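PDB 4WOJ: aspartate semialdehyde dehydrogenase from Francisella tularensis subsp. tularensis, which probably catalyses the NADPH-dependent reductive dephosphorylation of L-aspartyl-4-phosphate to L-aspartate-semialdehyde, an early step on the routes to lysine, methionine and threonine. Local coordinates for residues 146-151 and 327-332; 164-169 and 276-281; 222-227 and 267-272. One frame throughout, in Å; residues are numbered along the deposited sequence.

In the fold
After the parallel sheet that includes strands 8-13 and 135-138, the chain enters helix 141-149, where contact 1 begins. That contact closes only when strand 329-336 returns, so its long loop encloses the other two. Contact 2 pairs strand 159-167 with strand 275-284, neighbours in the mixed sheet that strand 329-336 also joins. Within that second loop, contact 3 brings segment 222-227, between helices 198-209 and 242-255, against the connection from strand 263-266 to strand 275-284. Met146 and Ile150 of contact 1 pack on Leu280 of contact 2, while Gln168 probably hydrogen-bonds through its backbone to Val268 and Val270 of contact 3. Contacts 2 and 3 both touch the second subunit.

Contact 1: 146-151 and 327-332; sequences MSLAIA and LDIAIG
Ala149, at the C-terminal end of helix 141-149, comes closest to the backbone of strand 329-336 at Ile329, their CA atoms lying 6.0 Å apart. This is helix-on-sheet packing: the helix that begins with the predicted nucleophile Cys141 lies against the mixed sheet of the dimerisation domain. No hydrogen bond joins the two segments, and the seam is largely aliphatic carbon. Ile329 and Ile331 both direct their side chains at the helix, whereas Ala330 between them faces the other way. The two branches of Ile329 divide the work. With CG1 anti to the carbonyl carbon (chi1 -59°), CG2 is anti to the backbone N and rests against CA (3.5 Å) and CB (3.6 Å) of Ala149, while CG1 meets CB of Leu148 at 4.1 Å. Ile331 is disposed differently: chi1 169° sets CG1 anti to the backbone N and chi2 166° extends the chain, and CD1 reaches the carbonyl oxygen and CB of Ala149. The small methyl of Ala149 therefore meets both isoleucines. Trp355 of helix 354-369 covers Leu148 and Ile329, and Thr348 of strand 343-351 touches Ala149 and both isoleucines, completing a buried cluster. Ile150 leaves the helical conformation, yet its N still bonds to Met146 O. The CD1 of Ile331 lies 3.9 Å from Ala149 O and 4.3 Å from CG2 of Ile150.

Contact 2: 164-169 and 276-281; sequences SSTYQA and HSQALT
Gln168 lays its aliphatic chain over one face of the His276 imidazole, with CG 4.0 Å from the ring centroid and only 4° off the ring normal, a CH-pi contact. Its amide plane is turned 54° from the ring, and CB of Ala169 sits at the ring edge. Thr166 OG1 donates to Gln168 OE1 at 2.6 Å, on an in-plane lone pair, which helps hold the rotation of the amide, together with a weak bond from NE2 to Glu243. These groups sit at the end of the antiparallel pairing of strands 159-167 and 275-284 in the mixed sheet; Ser165 with Ala279 and Tyr167 with Ser277 form hydrogen-bonded pairs. On the face carrying Ser164, Thr166 and Gln278, the extended Gln278 chain lies beside Thr166. Its NE2 gives a nearly straight bond (168°) to Ser164 OG at 2.7 Å, while CD2 of Leu280 packs on CB of Ser164. The Tyr167 ring, on the other face, presents its edge to CB of Ala279; it stacks on Tyr167 of the second subunit, and its OH bonds Thr166 O there. A water links Tyr167 O and Ser277 OG. Another, 3.2 Å from His276 NE2, is held weakly by Gln168 NE2. The side chain of His276, the predicted proton acceptor, is about 4 Å from that of Cys141, and the Gln168 cover would probably limit how the ring moves beside the cysteine.

Contact 3: 222-227 and 267-272; sequences QTLAYN and CVRVPS
Leu224 sets its two methyls against the backbone of Arg269 and Val270 and the side chain of Arg269. CD2 lies 3.8 Å from CG of Arg269 and 3.7 Å from Val270 O, while CD1 faces Val270 C and Arg269 O. The leucine side chain crosses that of Arg269 at a slant. Beside it the Pro271 ring meets carbonyl oxygens: its CG is 3.4 Å from Leu224 O and 3.3 Å from Asn227 O, and CD is also close to the latter. No hydrogen bond spans the two segments, so the contact rests on van der Waals packing. Both backbones turn sharply here, so that two turns of the dimerisation domain meet: Leu224 to Asn227 form a type II beta turn, with only a weak bond from Asn227 N to Leu224 O, and Pro271 is the centre of an inverse gamma turn, closed by a weak bond from Ser272 N to Val270 O. Asn227 also ties the first turn to the residue before it: its ND2 donates to Thr223 O at 2.8 Å, almost head-on to the carbonyl (178°) and with the oxygen in the amide plane. Further out, Gln184 of helix 175-191 accepts from Leu224 N through OE1, and Asn227 OD1 takes a hydrogen bond from Gln321 N of the second subunit. Arg269 folds about CB-CG and CG-CD (chi2 70°, chi3 83°); its side chain is about 5 Å from that of His276 and about 7 Å from that of Cys141, the predicted catalytic pair, and its NH1 lies 3.0 Å from Ala169 O.

Contact 1: 146-151 and 327-332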
ATOM      1  N   MET B 146      -8.038  -1.555 -13.005  1.00 29.59           N
ATOM      2  CA  MET B 146      -6.811  -2.066 -13.574  1.00 29.65           C
ATOM      3  C   MET B 146      -6.939  -2.173 -15.077  1.00 27.35           C
ATOM      4  O   MET B 146      -6.084  -1.720 -15.837  1.00 26.21           O
ATOM      5  CB  MET B 146      -6.571  -3.444 -13.020  1.00 32.44           C
ATOM      6  CG  MET B 146      -5.342  -4.078 -13.575  1.00 35.79           C
ATOM      7  SD  MET B 146      -5.461  -5.825 -13.221  1.00 43.05           S
ATOM      8  CE  MET B 146      -5.820  -6.347 -14.883  1.00 41.02           C
ATOM      9  N   SER B 147      -8.041  -2.770 -15.493  1.00 23.81           N
ATOM     10  CA  SER B 147      -8.256  -3.075 -16.881  1.00 22.77           C
ATOM     11  C   SER B 147      -8.269  -1.811 -17.691  1.00 23.49           C
ATOM     12  O   SER B 147      -7.688  -1.763 -18.775  1.00 25.51           O
ATOM     13  CB  SER B 147      -9.599  -3.797 -17.060  1.00 22.75           C
ATOM     14  OG  SER B 147      -9.623  -4.981 -16.278  1.00 21.99           O
ATOM     15  N   LEU B 148      -8.938  -0.778 -17.170  1.00 21.33           N
ATOM     16  CA  LEU B 148      -8.928   0.550 -17.803  1.00 21.24           C
ATOM     17  C   LEU B 148      -7.527   1.164 -17.895  1.00 19.43           C
ATOM     18  O   LEU B 148      -7.202   1.818 -18.875  1.00 21.14           O
ATOM     19  CB  LEU B 148      -9.874   1.547 -17.064  1.00 21.69           C
ATOM     20  CG  LEU B 148     -11.375   1.273 -17.175  1.00 22.12           C
ATOM     21  CD1 LEU B 148     -12.159   2.008 -16.084  1.00 24.09           C
ATOM     22  CD2 LEU B 148     -11.890   1.678 -18.542  1.00 22.46           C
ATOM     23  N   ALA B 149      -6.715   0.996 -16.874  1.00 18.34           N
ATOM     24  CA  ALA B 149      -5.399   1.612 -16.873  1.00 19.95           C
ATOM     25  C   ALA B 149      -4.482   0.981 -17.955  1.00 22.22           C
ATOM     26  O   ALA B 149      -3.808   1.685 -18.700  1.00 22.88           O
ATOM     27  CB  ALA B 149      -4.765   1.469 -15.517  1.00 19.80           C
ATOM     28  N   ILE B 150      -4.482  -0.338 -18.046  1.00 23.01           N
ATOM     29  CA  ILE B 150      -3.668  -1.015 -19.066  1.00 24.77           C
ATOM     30  C   ILE B 150      -4.520  -1.543 -20.239  1.00 25.10           C
ATOM     31  O   ILE B 150      -4.137  -2.491 -20.932  1.00 24.82           O
ATOM     32  CB  ILE B 150      -2.840  -2.147 -18.448  1.00 25.41           C
ATOM     33  CG1 ILE B 150      -3.725  -3.119 -17.676  1.00 26.30           C
ATOM     34  CG2 ILE B 150      -1.800  -1.547 -17.522  1.00 24.44           C
ATOM     35  CD1 ILE B 150      -3.005  -4.372 -17.237  1.00 29.52           C
ATOM     36  N   ALA B 151      -5.652  -0.884 -20.465  1.00 22.60           N
ATOM     37  CA  ALA B 151      -6.552  -1.256 -21.535  1.00 22.37           C
ATOM     38  C   ALA B 151      -5.859  -1.374 -22.898  1.00 21.19           C
ATOM     39  O   ALA B 151      -6.204  -2.225 -23.695  1.00 17.85           O
ATOM     40  CB  ALA B 151      -7.705  -0.267 -21.619  1.00 21.87           C
ATOM     41  N   LEU B 327     -12.786  11.267 -12.977  1.00 34.00           N
ATOM     42  CA  LEU B 327     -12.839  10.099 -13.849  1.00 33.79           C
ATOM     43  C   LEU B 327     -11.462   9.701 -14.384  1.00 33.72           C
ATOM     44  O   LEU B 327     -11.336   8.753 -15.172  1.00 32.60           O
ATOM     45  CB  LEU B 327     -13.826  10.353 -14.988  1.00 36.54           C
ATOM     46  CG  LEU B 327     -15.296  10.355 -14.518  1.00 38.17           C
ATOM     47  CD1 LEU B 327     -16.191  11.046 -15.530  1.00 40.11           C
ATOM     48  CD2 LEU B 327     -15.812   8.941 -14.291  1.00 39.70           C
ATOM     49  N   ASP B 328     -10.419  10.409 -13.957  1.00 32.85           N
ATOM     50  CA  ASP B 328      -9.090  10.087 -14.455  1.00 31.91           C
ATOM     51  C   ASP B 328      -8.669   8.707 -13.891  1.00 30.20           C
ATOM     52  O   ASP B 328      -8.881   8.368 -12.713  1.00 32.72           O
ATOM     53  CB  ASP B 328      -8.034  11.145 -14.083  1.00 34.19           C
ATOM     54  CG  ASP B 328      -8.431  12.606 -14.449  1.00 36.45           C
ATOM     55  OD1 ASP B 328      -9.088  12.895 -15.450  1.00 33.59           O
ATOM     56  OD2 ASP B 328      -8.010  13.524 -13.727  1.00 40.95           O
ATOM     57  N   ILE B 329      -8.102   7.907 -14.774  1.00 27.32           N
ATOM     58  CA  ILE B 329      -7.401   6.683 -14.428  1.00 24.86           C
ATOM     59  C   ILE B 329      -5.932   7.097 -14.506  1.00 22.65           C
ATOM     60  O   ILE B 329      -5.327   7.093 -15.586  1.00 21.17           O
ATOM     61  CB  ILE B 329      -7.738   5.551 -15.466  1.00 23.63           C
ATOM     62  CG1 ILE B 329      -9.239   5.307 -15.488  1.00 23.18           C
ATOM     63  CG2 ILE B 329      -7.015   4.255 -15.163  1.00 22.07           C
ATOM     64  CD1 ILE B 329      -9.807   4.968 -14.115  1.00 24.80           C
ATOM     65  N   ALA B 330      -5.364   7.518 -13.391  1.00 19.58           N
ATOM     66  CA  ALA B 330      -3.967   7.923 -13.433  1.00 19.33           C
ATOM     67  C   ALA B 330      -3.042   6.678 -13.404  1.00 17.66           C
ATOM     68  O   ALA B 330      -3.334   5.655 -12.788  1.00 16.45           O
ATOM     69  CB  ALA B 330      -3.646   8.871 -12.309  1.00 18.85           C
ATOM     70  N   ILE B 331      -1.949   6.763 -14.131  1.00 17.62           N
ATOM     71  CA  ILE B 331      -1.022   5.637 -14.224  1.00 16.27           C
ATOM     72  C   ILE B 331       0.359   6.122 -14.508  1.00 15.87           C
ATOM     73  O   ILE B 331       0.578   6.893 -15.432  1.00 18.60           O
ATOM     74  CB  ILE B 331      -1.456   4.663 -15.301  1.00 15.90           C
ATOM     75  CG1 ILE B 331      -0.324   3.626 -15.560  1.00 16.04           C
ATOM     76  CG2 ILE B 331      -1.856   5.393 -16.545  1.00 15.73           C
ATOM     77  CD1 ILE B 331      -0.793   2.459 -16.356  1.00 15.85           C
ATOM     78  N   GLY B 332       1.289   5.722 -13.677  1.00 15.93           N
ATOM     79  CA  GLY B 332       2.631   6.283 -13.732  1.00 17.31           C
ATOM     80  C   GLY B 332       3.677   5.349 -13.210  1.00 17.67           C
ATOM     81  O   GLY B 332       3.417   4.196 -13.007  1.00 17.68           O
TER

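Contact 2: 164-169 and 276-281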
ATOM      1  N   SER B 164      -0.899  -7.688  -9.200  1.00 25.94           N
ATOM      2  CA  SER B 164      -1.340  -6.444  -8.585  1.00 25.22           C
ATOM      3  C   SER B 164      -1.266  -6.485  -7.060  1.00 25.54           C
ATOM      4  O   SER B 164      -1.735  -7.423  -6.431  1.00 26.75           O
ATOM      5  CB  SER B 164      -2.757  -6.098  -9.001  1.00 27.33           C
ATOM      6  OG  SER B 164      -3.291  -5.027  -8.192  1.00 26.66           O
ATOM      7  N   SER B 165      -0.663  -5.462  -6.475  1.00 25.67           N
ATOM      8  CA  SER B 165      -0.706  -5.214  -5.022  1.00 24.42           C
ATOM      9  C   SER B 165      -1.531  -3.939  -4.811  1.00 23.46           C
ATOM     10  O   SER B 165      -1.170  -2.899  -5.289  1.00 22.06           O
ATOM     11  CB  SER B 165       0.696  -5.005  -4.447  1.00 25.87           C
ATOM     12  OG  SER B 165       1.551  -6.126  -4.665  1.00 27.02           O
ATOM     13  N   THR B 166      -2.646  -4.034  -4.102  1.00 22.03           N
ATOM     14  CA  THR B 166      -3.552  -2.950  -4.017  1.00 22.63           C
ATOM     15  C   THR B 166      -3.454  -2.257  -2.679  1.00 22.98           C
ATOM     16  O   THR B 166      -2.926  -2.796  -1.704  1.00 25.32           O
ATOM     17  CB  THR B 166      -5.003  -3.358  -4.214  1.00 24.98           C
ATOM     18  OG1 THR B 166      -5.500  -3.926  -3.003  1.00 23.28           O
ATOM     19  CG2 THR B 166      -5.137  -4.349  -5.367  1.00 27.21           C
ATOM     20  N   TYR B 167      -3.905  -1.021  -2.713  1.00 19.53           N
ATOM     21  CA  TYR B 167      -3.835  -0.079  -1.620  1.00 18.48           C
ATOM     22  C   TYR B 167      -5.216   0.488  -1.704  1.00 17.83           C
ATOM     23  O   TYR B 167      -5.452   1.459  -2.395  1.00 17.12           O
ATOM     24  CB  TYR B 167      -2.812   1.007  -1.905  1.00 18.94           C
ATOM     25  CG  TYR B 167      -1.324   0.600  -2.092  1.00 18.40           C
ATOM     26  CD1 TYR B 167      -0.879  -0.119  -3.192  1.00 18.88           C
ATOM     27  CD2 TYR B 167      -0.368   1.026  -1.178  1.00 19.82           C
ATOM     28  CE1 TYR B 167       0.482  -0.458  -3.345  1.00 18.14           C
ATOM     29  CE2 TYR B 167       0.980   0.711  -1.316  1.00 19.51           C
ATOM     30  CZ  TYR B 167       1.403  -0.038  -2.405  1.00 18.95           C
ATOM     31  OH  TYR B 167       2.750  -0.336  -2.470  1.00 20.25           O
ATOM     32  N   GLN B 168      -6.155  -0.242  -1.139  1.00 18.44           N
ATOM     33  CA  GLN B 168      -7.562   0.015  -1.297  1.00 20.06           C
ATOM     34  C   GLN B 168      -8.228   0.867  -0.234  1.00 21.31           C
ATOM     35  O   GLN B 168      -8.052   0.659   0.962  1.00 22.40           O
ATOM     36  CB  GLN B 168      -8.296  -1.297  -1.291  1.00 20.73           C
ATOM     37  CG  GLN B 168      -8.024  -2.036  -2.563  1.00 21.61           C
ATOM     38  CD  GLN B 168      -8.720  -3.356  -2.587  1.00 21.97           C
ATOM     39  OE1 GLN B 168      -8.085  -4.398  -2.847  1.00 22.45           O
ATOM     40  NE2 GLN B 168     -10.045  -3.336  -2.359  1.00 20.93           N
ATOM     41  N   ALA B 169      -9.035   1.790  -0.703  1.00 21.90           N
ATOM     42  CA  ALA B 169      -9.694   2.780   0.149  1.00 22.88           C
ATOM     43  C   ALA B 169     -10.956   2.225   0.814  1.00 23.38           C
ATOM     44  O   ALA B 169     -11.541   1.220   0.410  1.00 21.37           O
ATOM     45  CB  ALA B 169     -10.033   3.995  -0.669  1.00 23.35           C
ATOM     46  N   HIS B 276      -8.710   3.841  -5.203  1.00 21.39           N
ATOM     47  CA  HIS B 276      -7.901   2.618  -5.109  1.00 20.11           C
ATOM     48  C   HIS B 276      -6.641   2.818  -5.862  1.00 16.34           C
ATOM     49  O   HIS B 276      -6.683   3.321  -6.971  1.00 13.52           O
ATOM     50  CB  HIS B 276      -8.608   1.394  -5.643  1.00 22.84           C
ATOM     51  CG  HIS B 276      -9.743   0.939  -4.776  1.00 26.40           C
ATOM     52  ND1 HIS B 276      -9.985   1.468  -3.532  1.00 27.16           N
ATOM     53  CD2 HIS B 276     -10.698   0.003  -4.973  1.00 30.67           C
ATOM     54  CE1 HIS B 276     -11.040   0.884  -3.000  1.00 29.42           C
ATOM     55  NE2 HIS B 276     -11.495  -0.006  -3.857  1.00 31.31           N
ATOM     56  N   SER B 277      -5.528   2.482  -5.224  1.00 14.84           N
ATOM     57  CA  SER B 277      -4.267   2.508  -5.878  1.00 16.54           C
ATOM     58  C   SER B 277      -3.756   1.072  -6.073  1.00 16.65           C
ATOM     59  O   SER B 277      -4.159   0.142  -5.381  1.00 16.93           O
ATOM     60  CB  SER B 277      -3.250   3.343  -5.130  1.00 17.83           C
ATOM     61  OG  SER B 277      -3.785   4.578  -4.739  1.00 18.01           O
ATOM     62  N   GLN B 278      -2.875   0.915  -7.035  1.00 17.05           N
ATOM     63  CA  GLN B 278      -2.400  -0.402  -7.455  1.00 17.23           C
ATOM     64  C   GLN B 278      -1.028  -0.282  -8.059  1.00 17.81           C
ATOM     65  O   GLN B 278      -0.855   0.432  -9.029  1.00 16.70           O
ATOM     66  CB  GLN B 278      -3.326  -0.991  -8.540  1.00 17.22           C
ATOM     67  CG  GLN B 278      -4.601  -1.593  -8.009  1.00 17.64           C
ATOM     68  CD  GLN B 278      -5.481  -2.245  -9.035  1.00 18.03           C
ATOM     69  OE1 GLN B 278      -6.352  -1.626  -9.600  1.00 18.40           O
ATOM     70  NE2 GLN B 278      -5.311  -3.546  -9.209  1.00 20.81           N
ATOM     71  N   ALA B 279      -0.089  -1.040  -7.504  1.00 18.18           N
ATOM     72  CA  ALA B 279       1.184  -1.339  -8.117  1.00 18.62           C
ATOM     73  C   ALA B 279       1.095  -2.608  -8.994  1.00 19.97           C
ATOM     74  O   ALA B 279       0.804  -3.693  -8.533  1.00 20.69           O
ATOM     75  CB  ALA B 279       2.237  -1.514  -7.051  1.00 18.80           C
ATOM     76  N   LEU B 280       1.375  -2.450 -10.276  1.00 20.47           N
ATOM     77  CA  LEU B 280       1.198  -3.493 -11.221  1.00 19.37           C
ATOM     78  C   LEU B 280       2.541  -3.942 -11.682  1.00 20.05           C
ATOM     79  O   LEU B 280       3.433  -3.136 -11.899  1.00 19.04           O
ATOM     80  CB  LEU B 280       0.375  -3.031 -12.406  1.00 20.31           C
ATOM     81  CG  LEU B 280      -1.036  -2.558 -12.103  1.00 21.82           C
ATOM     82  CD1 LEU B 280      -1.730  -2.363 -13.432  1.00 24.54           C
ATOM     83  CD2 LEU B 280      -1.851  -3.498 -11.247  1.00 22.57           C
ATOM     84  N   THR B 281       2.691  -5.257 -11.787  1.00 20.06           N
ATOM     85  CA  THR B 281       3.855  -5.850 -12.442  1.00 20.79           C
ATOM     86  C   THR B 281       3.299  -6.732 -13.527  1.00 19.24           C
ATOM     87  O   THR B 281       2.584  -7.690 -13.265  1.00 16.84           O
ATOM     88  CB  THR B 281       4.712  -6.615 -11.446  1.00 23.64           C
ATOM     89  OG1 THR B 281       5.103  -5.725 -10.379  1.00 27.67           O
ATOM     90  CG2 THR B 281       5.963  -7.157 -12.103  1.00 25.61           C
TER
HETATM   91  O   HOH W   1      -5.484   4.375  -2.354  1.00 21.28           O
HETATM   92  O   HOH W   2     -12.855  -1.955  -1.723  1.00 12.34           O

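Contact 3: 222-227 and 267-272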
ATOM      1  N   GLN B 222     -10.389  -4.191  12.874  1.00 38.98           N
ATOM      2  CA  GLN B 222      -9.300  -3.565  13.636  1.00 35.39           C
ATOM      3  C   GLN B 222      -9.231  -2.114  13.252  1.00 32.07           C
ATOM      4  O   GLN B 222      -9.823  -1.691  12.287  1.00 29.90           O
ATOM      5  CB  GLN B 222      -7.959  -4.231  13.355  1.00 36.78           C
ATOM      6  CG  GLN B 222      -7.943  -5.752  13.543  1.00 39.46           C
ATOM      7  CD  GLN B 222      -7.846  -6.203  15.005  1.00 38.36           C
ATOM      8  OE1 GLN B 222      -7.672  -5.399  15.935  1.00 33.12           O
ATOM      9  NE2 GLN B 222      -7.958  -7.505  15.205  1.00 37.23           N
ATOM     10  N   THR B 223      -8.508  -1.337  14.022  1.00 31.63           N
ATOM     11  CA  THR B 223      -8.322   0.041  13.661  1.00 34.06           C
ATOM     12  C   THR B 223      -7.552   0.162  12.327  1.00 35.67           C
ATOM     13  O   THR B 223      -6.469  -0.394  12.176  1.00 36.22           O
ATOM     14  CB  THR B 223      -7.576   0.786  14.772  1.00 34.41           C
ATOM     15  OG1 THR B 223      -8.361   0.759  15.972  1.00 34.02           O
ATOM     16  CG2 THR B 223      -7.341   2.205  14.355  1.00 35.20           C
ATOM     17  N   LEU B 224      -8.118   0.903  11.375  1.00 35.14           N
ATOM     18  CA  LEU B 224      -7.476   1.154  10.075  1.00 34.18           C
ATOM     19  C   LEU B 224      -6.571   2.390  10.108  1.00 30.68           C
ATOM     20  O   LEU B 224      -5.576   2.467   9.384  1.00 30.91           O
ATOM     21  CB  LEU B 224      -8.551   1.285   8.985  1.00 35.84           C
ATOM     22  CG  LEU B 224      -8.140   1.587   7.542  1.00 36.95           C
ATOM     23  CD1 LEU B 224      -7.096   0.600   7.063  1.00 38.36           C
ATOM     24  CD2 LEU B 224      -9.345   1.580   6.607  1.00 34.26           C
ATOM     25  N   ALA B 225      -6.884   3.347  10.970  1.00 27.37           N
ATOM     26  CA  ALA B 225      -6.064   4.571  11.050  1.00 27.04           C
ATOM     27  C   ALA B 225      -4.631   4.249  11.502  1.00 25.84           C
ATOM     28  O   ALA B 225      -4.438   3.480  12.439  1.00 24.40           O
ATOM     29  CB  ALA B 225      -6.689   5.599  11.997  1.00 25.46           C
ATOM     30  N   TYR B 226      -3.656   4.879  10.847  1.00 26.86           N
ATOM     31  CA  TYR B 226      -2.229   4.575  11.025  1.00 27.15           C
ATOM     32  C   TYR B 226      -1.980   3.085  10.906  1.00 28.17           C
ATOM     33  O   TYR B 226      -1.128   2.516  11.595  1.00 28.67           O
ATOM     34  CB  TYR B 226      -1.705   5.086  12.362  1.00 28.21           C
ATOM     35  CG  TYR B 226      -1.891   6.587  12.549  1.00 30.13           C
ATOM     36  CD1 TYR B 226      -1.175   7.506  11.787  1.00 30.67           C
ATOM     37  CD2 TYR B 226      -2.779   7.076  13.497  1.00 31.69           C
ATOM     38  CE1 TYR B 226      -1.362   8.872  11.954  1.00 34.55           C
ATOM     39  CE2 TYR B 226      -2.954   8.428  13.686  1.00 33.47           C
ATOM     40  CZ  TYR B 226      -2.256   9.327  12.914  1.00 34.99           C
ATOM     41  OH  TYR B 226      -2.457  10.677  13.132  1.00 43.23           O
ATOM     42  N   ASN B 227      -2.724   2.446  10.018  1.00 27.24           N
ATOM     43  CA  ASN B 227      -2.604   1.038   9.890  1.00 27.23           C
ATOM     44  C   ASN B 227      -2.860   0.580   8.473  1.00 24.78           C
ATOM     45  O   ASN B 227      -3.077   1.367   7.589  1.00 24.19           O
ATOM     46  CB  ASN B 227      -3.576   0.395  10.875  1.00 27.77           C
ATOM     47  CG  ASN B 227      -3.140  -0.982  11.286  1.00 28.54           C
ATOM     48  OD1 ASN B 227      -1.997  -1.364  11.058  1.00 29.70           O
ATOM     49  ND2 ASN B 227      -4.052  -1.753  11.868  1.00 29.70           N
ATOM     50  N   CYS B 267      -4.583  -8.061  -1.967  1.00 23.45           N
ATOM     51  CA  CYS B 267      -5.462  -6.930  -1.746  1.00 25.21           C
ATOM     52  C   CYS B 267      -5.363  -6.397  -0.285  1.00 24.00           C
ATOM     53  O   CYS B 267      -5.564  -7.124   0.669  1.00 24.70           O
ATOM     54  CB  CYS B 267      -6.897  -7.301  -2.168  1.00 26.57           C
ATOM     55  SG  CYS B 267      -7.110  -7.627  -3.954  1.00 27.62           S
ATOM     56  N   VAL B 268      -5.074  -5.112  -0.136  1.00 20.96           N
ATOM     57  CA  VAL B 268      -4.782  -4.518   1.161  1.00 20.24           C
ATOM     58  C   VAL B 268      -5.620  -3.264   1.372  1.00 22.45           C
ATOM     59  O   VAL B 268      -5.699  -2.405   0.501  1.00 22.39           O
ATOM     60  CB  VAL B 268      -3.311  -4.119   1.286  1.00 21.17           C
ATOM     61  CG1 VAL B 268      -2.960  -3.701   2.722  1.00 20.41           C
ATOM     62  CG2 VAL B 268      -2.366  -5.264   0.835  1.00 20.83           C
ATOM     63  N   ARG B 269      -6.267  -3.196   2.521  1.00 21.39           N
ATOM     64  CA  ARG B 269      -6.998  -2.043   2.900  1.00 23.79           C
ATOM     65  C   ARG B 269      -6.055  -1.050   3.514  1.00 25.20           C
ATOM     66  O   ARG B 269      -5.196  -1.446   4.344  1.00 24.80           O
ATOM     67  CB  ARG B 269      -8.070  -2.433   3.920  1.00 24.64           C
ATOM     68  CG  ARG B 269      -9.051  -1.343   4.144  1.00 24.27           C
ATOM     69  CD  ARG B 269      -9.912  -1.177   2.927  1.00 23.87           C
ATOM     70  NE  ARG B 269     -11.007  -2.123   2.920  1.00 23.91           N
ATOM     71  CZ  ARG B 269     -11.770  -2.363   1.862  1.00 26.77           C
ATOM     72  NH1 ARG B 269     -11.529  -1.780   0.684  1.00 26.78           N
ATOM     73  NH2 ARG B 269     -12.767  -3.221   1.970  1.00 30.35           N
ATOM     74  N   VAL B 270      -6.170   0.212   3.071  1.00 25.02           N
ATOM     75  CA  VAL B 270      -5.319   1.332   3.586  1.00 23.81           C
ATOM     76  C   VAL B 270      -6.192   2.525   3.963  1.00 24.26           C
ATOM     77  O   VAL B 270      -7.367   2.534   3.593  1.00 22.70           O
ATOM     78  CB  VAL B 270      -4.242   1.805   2.583  1.00 24.22           C
ATOM     79  CG1 VAL B 270      -3.277   0.665   2.240  1.00 23.98           C
ATOM     80  CG2 VAL B 270      -4.883   2.403   1.330  1.00 24.63           C
ATOM     81  N   PRO B 271      -5.634   3.515   4.709  1.00 24.62           N
ATOM     82  CA  PRO B 271      -6.418   4.623   5.202  1.00 28.43           C
ATOM     83  C   PRO B 271      -6.593   5.715   4.160  1.00 32.00           C
ATOM     84  O   PRO B 271      -6.247   6.874   4.414  1.00 33.92           O
ATOM     85  CB  PRO B 271      -5.593   5.157   6.401  1.00 27.48           C
ATOM     86  CG  PRO B 271      -4.487   4.183   6.615  1.00 25.49           C
ATOM     87  CD  PRO B 271      -4.292   3.508   5.315  1.00 25.63           C
ATOM     88  N   SER B 272      -7.122   5.325   3.004  1.00 31.73           N
ATOM     89  CA  SER B 272      -7.576   6.244   1.990  1.00 30.19           C
ATOM     90  C   SER B 272      -9.091   6.256   2.012  1.00 28.37           C
ATOM     91  O   SER B 272      -9.719   5.341   2.499  1.00 31.31           O
ATOM     92  CB  SER B 272      -7.104   5.783   0.607  1.00 29.65           C
ATOM     93  OG  SER B 272      -5.725   5.968   0.476  1.00 30.25           O
TER